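Enoyl-CoA hydratase (PDB 1WZ8) probably catalyses the reversible addition of water to the double bond of 2-enoyl-CoA thioesters, as a hexameric member of the crotonase family. Local coordinates at the interface of chains A and B and the interface of chains A and C. Coordinates in Å, arbitrary orientation; residue numbers count along the deposited sequence, not the author numbering. Chains: chain A/B/C, enoyl-CoA hydratase.

Two interfaces of the crotonase hexamer meet on chain A, their C-alpha centres about 29 Å apart. Contact 1 is a two-fold patch in which the start of helix 229-241 faces its own copy in chain B. Contact 2 is not an exact two-fold: helix 211-226 of chain A is set against helices 141-144 and 162-171 of chain C and the loop after the first. No residue is shared, but on chain A the two helices follow one another, with residues 227-228 between them. Neighbouring C-terminal helices thus reach two different subunits, which fits their use in building the hexamer.

Contact 1: the interface of chains A and B. Residues chain A 230-231; chain B 230-231.
The first turns of helix 229-241 in chains A and B meet across a two-fold axis, in a proline-histidine exchange that is made twice. CG of A:Pro230 lies over one face of the B:His231 imidazole, 4.0 Å from the ring centroid, as a CH-pi contact. It is displaced toward the rim, with CE1 of B:His231 its nearest atom at 3.8 Å. In the twin, B:Pro230 CG sits above the A:His231 ring, 3.8 Å from A:His231 CE1. Each proline runs alongside the opposing histidine, the two side chains pointing the same way. Between the pairs the prolines touch each other, CB of A:Pro230 lying 3.9 Å from CB of B:Pro230. In A:His231, CG stands beside the backbone N and anti to the carbonyl carbon (chi1 -61°), and chi2 of 58° turns a flat face rather than an edge to the pyrrolidine. Without the imidazole, as with an alanine at A:His231, B:Pro230 CG would probably lose its aromatic partner and a gap would open beside that pyrrolidine. CB of B:Pro230 also approaches the same ring, 4.1 Å from ND1 of A:His231. The patch hides 103 Å² of protein surface. It belongs to the C-terminal helices of the subunit, where the opening turn of one helix 229-241 packs against its copy as part of a larger two-fold interface.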
ATOM      1  N   PRO A 230      -9.368  -3.355   1.962  1.00 10.61           N
ATOM      2  CA  PRO A 230     -10.206  -2.164   2.118  1.00 10.53           C
ATOM      3  C   PRO A 230     -10.971  -1.881   0.821  1.00 10.90           C
ATOM      4  O   PRO A 230     -12.149  -1.519   0.845  1.00 10.51           O
ATOM      5  CB  PRO A 230      -9.191  -1.075   2.455  1.00 13.38           C
ATOM      6  CG  PRO A 230      -8.152  -1.835   3.232  1.00 12.08           C
ATOM      7  CD  PRO A 230      -7.984  -3.079   2.395  1.00 11.84           C
ATOM      8  N   HIS A 231     -10.289  -2.052  -0.311  1.00  9.03           N
ATOM      9  CA  HIS A 231     -10.905  -1.831  -1.616  1.00  8.77           C
ATOM     10  C   HIS A 231     -12.126  -2.736  -1.759  1.00  8.90           C
ATOM     11  O   HIS A 231     -13.184  -2.312  -2.225  1.00  8.91           O
ATOM     12  CB  HIS A 231      -9.918  -2.168  -2.738  1.00  9.96           C
ATOM     13  CG  HIS A 231      -8.678  -1.328  -2.736  1.00  9.88           C
ATOM     14  ND1 HIS A 231      -7.824  -1.262  -1.657  1.00  9.97           N
ATOM     15  CD2 HIS A 231      -8.132  -0.544  -3.696  1.00  9.67           C
ATOM     16  CE1 HIS A 231      -6.804  -0.474  -1.951  1.00  9.01           C
ATOM     17  NE2 HIS A 231      -6.967  -0.026  -3.184  1.00  9.69           N
TER
ATOM     18  N   PRO B 230      -9.168   4.368   0.735  1.00 11.15           N
ATOM     19  CA  PRO B 230     -10.135   3.269   0.815  1.00 11.57           C
ATOM     20  C   PRO B 230     -10.514   3.023   2.283  1.00 10.97           C
ATOM     21  O   PRO B 230     -11.673   2.782   2.608  1.00 10.52           O
ATOM     22  CB  PRO B 230      -9.370   2.096   0.209  1.00 13.48           C
ATOM     23  CG  PRO B 230      -8.533   2.771  -0.840  1.00 12.73           C
ATOM     24  CD  PRO B 230      -8.018   3.991  -0.115  1.00 12.67           C
ATOM     25  N   HIS B 231      -9.520   3.088   3.167  1.00  9.75           N
ATOM     26  CA  HIS B 231      -9.748   2.890   4.593  1.00  8.46           C
ATOM     27  C   HIS B 231     -10.783   3.902   5.073  1.00  8.69           C
ATOM     28  O   HIS B 231     -11.699   3.570   5.822  1.00 10.02           O
ATOM     29  CB  HIS B 231      -8.454   3.103   5.388  1.00  8.55           C
ATOM     30  CG  HIS B 231      -7.342   2.166   5.014  1.00  8.80           C
ATOM     31  ND1 HIS B 231      -6.824   2.094   3.740  1.00  8.50           N
ATOM     32  CD2 HIS B 231      -6.637   1.281   5.758  1.00 10.95           C
ATOM     33  CE1 HIS B 231      -5.851   1.202   3.711  1.00  4.51           C
ATOM     34  NE2 HIS B 231      -5.716   0.692   4.922  1.00  7.85           N
TER

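Contact 2: the interface of chains A and C. Residues chain A 213-214, 217; chain C 142, 146-148, 170.
A:Leu214 and C:Leu142 form the apolar centre, crossing at a slant with their methyl ends together. CD2 of A:Leu214 comes within 3.5 Å of CD1 of C:Leu142, tighter than a usual van der Waals contact. The same CD2 of A:Leu214 also touches C:Leu170, 3.9 Å from its CD2. C:Leu142 CD1 also reaches the methyl of A:Ala213, and this CB of A:Ala213 bears on the backbone of the following loop, 3.4 Å from the carbonyl carbon C of C:Val146. One helical turn on, A:Thr217 uses its two branches differently. Its methyl CG2, anti to the backbone N, slides past C:Leu170 in the opposite direction, 3.8 Å from CD2 of that leucine, and also faces CB of C:Ala148. Its hydroxyl, beside the backbone N (chi1 -59°), turns to the polar rim. There OG1 of A:Thr217 donates to the carbonyl O of A:Ala213 in its own helix at 2.8 Å, the donor tilted 33° from the carbonyl plane. The same OG1 of A:Thr217 accepts the backbone N-H of C:Ala148, its N 3.2 Å away, in a fairly straight bond (157° at the hydrogen). The bond within the helix probably fixes the hydroxyl's rotation, its hydrogen pointing at A:Ala213 O and the oxygen left to accept the amide of C:Ala148. Chain A contributes one side of helix 211-226; chain C supplies helix 141-144, the loop 146-148 and the end of helix 162-171, joining two subunits of the hexamer.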
ATOM      1  N   ALA A 213       4.614 -26.561   2.814  1.00 12.75           N
ATOM      2  CA  ALA A 213       5.055 -25.714   1.716  1.00 12.67           C
ATOM      3  C   ALA A 213       3.863 -25.132   0.957  1.00 12.07           C
ATOM      4  O   ALA A 213       3.890 -23.976   0.555  1.00 12.13           O
ATOM      5  CB  ALA A 213       5.955 -26.504   0.772  1.00 11.34           C
ATOM      6  N   LEU A 214       2.819 -25.932   0.762  1.00 12.14           N
ATOM      7  CA  LEU A 214       1.631 -25.451   0.061  1.00 10.75           C
ATOM      8  C   LEU A 214       0.928 -24.369   0.881  1.00 10.37           C
ATOM      9  O   LEU A 214       0.504 -23.345   0.342  1.00 10.88           O
ATOM     10  CB  LEU A 214       0.665 -26.612  -0.215  1.00 10.38           C
ATOM     11  CG  LEU A 214       1.058 -27.535  -1.376  1.00 12.31           C
ATOM     12  CD1 LEU A 214       0.234 -28.814  -1.335  1.00  9.73           C
ATOM     13  CD2 LEU A 214       0.858 -26.802  -2.699  1.00 10.51           C
ATOM     14  N   THR A 217       2.997 -21.184   0.670  1.00  9.50           N
ATOM     15  CA  THR A 217       2.971 -20.570  -0.651  1.00  8.01           C
ATOM     16  C   THR A 217       1.619 -19.898  -0.879  1.00  8.64           C
ATOM     17  O   THR A 217       1.552 -18.772  -1.384  1.00  7.93           O
ATOM     18  CB  THR A 217       3.228 -21.616  -1.766  1.00  8.44           C
ATOM     19  OG1 THR A 217       4.502 -22.236  -1.551  1.00  9.82           O
ATOM     20  CG2 THR A 217       3.239 -20.950  -3.131  1.00  9.13           C
TER
ATOM     21  N   LEU C 142       7.755 -26.491  -4.934  1.00 15.17           N
ATOM     22  CA  LEU C 142       6.818 -27.419  -4.310  1.00 16.68           C
ATOM     23  C   LEU C 142       7.242 -28.872  -4.510  1.00 18.37           C
ATOM     24  O   LEU C 142       6.989 -29.719  -3.655  1.00 19.01           O
ATOM     25  CB  LEU C 142       5.398 -27.190  -4.843  1.00 17.32           C
ATOM     26  CG  LEU C 142       4.614 -26.020  -4.229  1.00 18.57           C
ATOM     27  CD1 LEU C 142       4.319 -26.309  -2.763  1.00 18.54           C
ATOM     28  CD2 LEU C 142       5.408 -24.726  -4.363  1.00 19.19           C
ATOM     29  N   VAL C 146       9.523 -27.257  -0.536  1.00 12.52           N
ATOM     30  CA  VAL C 146       9.568 -25.961   0.146  1.00 12.89           C
ATOM     31  C   VAL C 146       8.705 -24.931  -0.583  1.00 12.68           C
ATOM     32  O   VAL C 146       8.377 -25.106  -1.753  1.00 11.64           O
ATOM     33  CB  VAL C 146      11.011 -25.416   0.243  1.00 13.96           C
ATOM     34  CG1 VAL C 146      11.853 -26.332   1.125  1.00 14.36           C
ATOM     35  CG2 VAL C 146      11.623 -25.297  -1.153  1.00 15.07           C
ATOM     36  N   ALA C 147       8.345 -23.854   0.112  1.00 10.87           N
ATOM     37  CA  ALA C 147       7.510 -22.815  -0.480  1.00 12.05           C
ATOM     38  C   ALA C 147       8.206 -22.114  -1.649  1.00 11.99           C
ATOM     39  O   ALA C 147       9.433 -22.091  -1.729  1.00 12.70           O
ATOM     40  CB  ALA C 147       7.109 -21.799   0.591  1.00 12.34           C
ATOM     41  N   ALA C 148       7.417 -21.556  -2.565  1.00 10.56           N
ATOM     42  CA  ALA C 148       7.975 -20.854  -3.719  1.00 11.08           C
ATOM     43  C   ALA C 148       8.320 -19.444  -3.267  1.00 11.12           C
ATOM     44  O   ALA C 148       7.571 -18.504  -3.516  1.00 12.50           O
ATOM     45  CB  ALA C 148       6.953 -20.809  -4.857  1.00  9.78           C
ATOM     46  N   LEU C 170       1.477 -23.856  -7.366  1.00 11.58           N
ATOM     47  CA  LEU C 170       1.037 -24.849  -6.395  1.00 13.22           C
ATOM     48  C   LEU C 170       1.130 -26.278  -6.921  1.00 15.92           C
ATOM     49  O   LEU C 170       1.315 -27.216  -6.144  1.00 15.94           O
ATOM     50  CB  LEU C 170      -0.404 -24.559  -5.957  1.00 10.40           C
ATOM     51  CG  LEU C 170      -0.634 -23.233  -5.229  1.00 11.50           C
ATOM     52  CD1 LEU C 170      -2.100 -23.105  -4.844  1.00 13.23           C
ATOM     53  CD2 LEU C 170       0.255 -23.170  -3.985  1.00 14.09           C
TER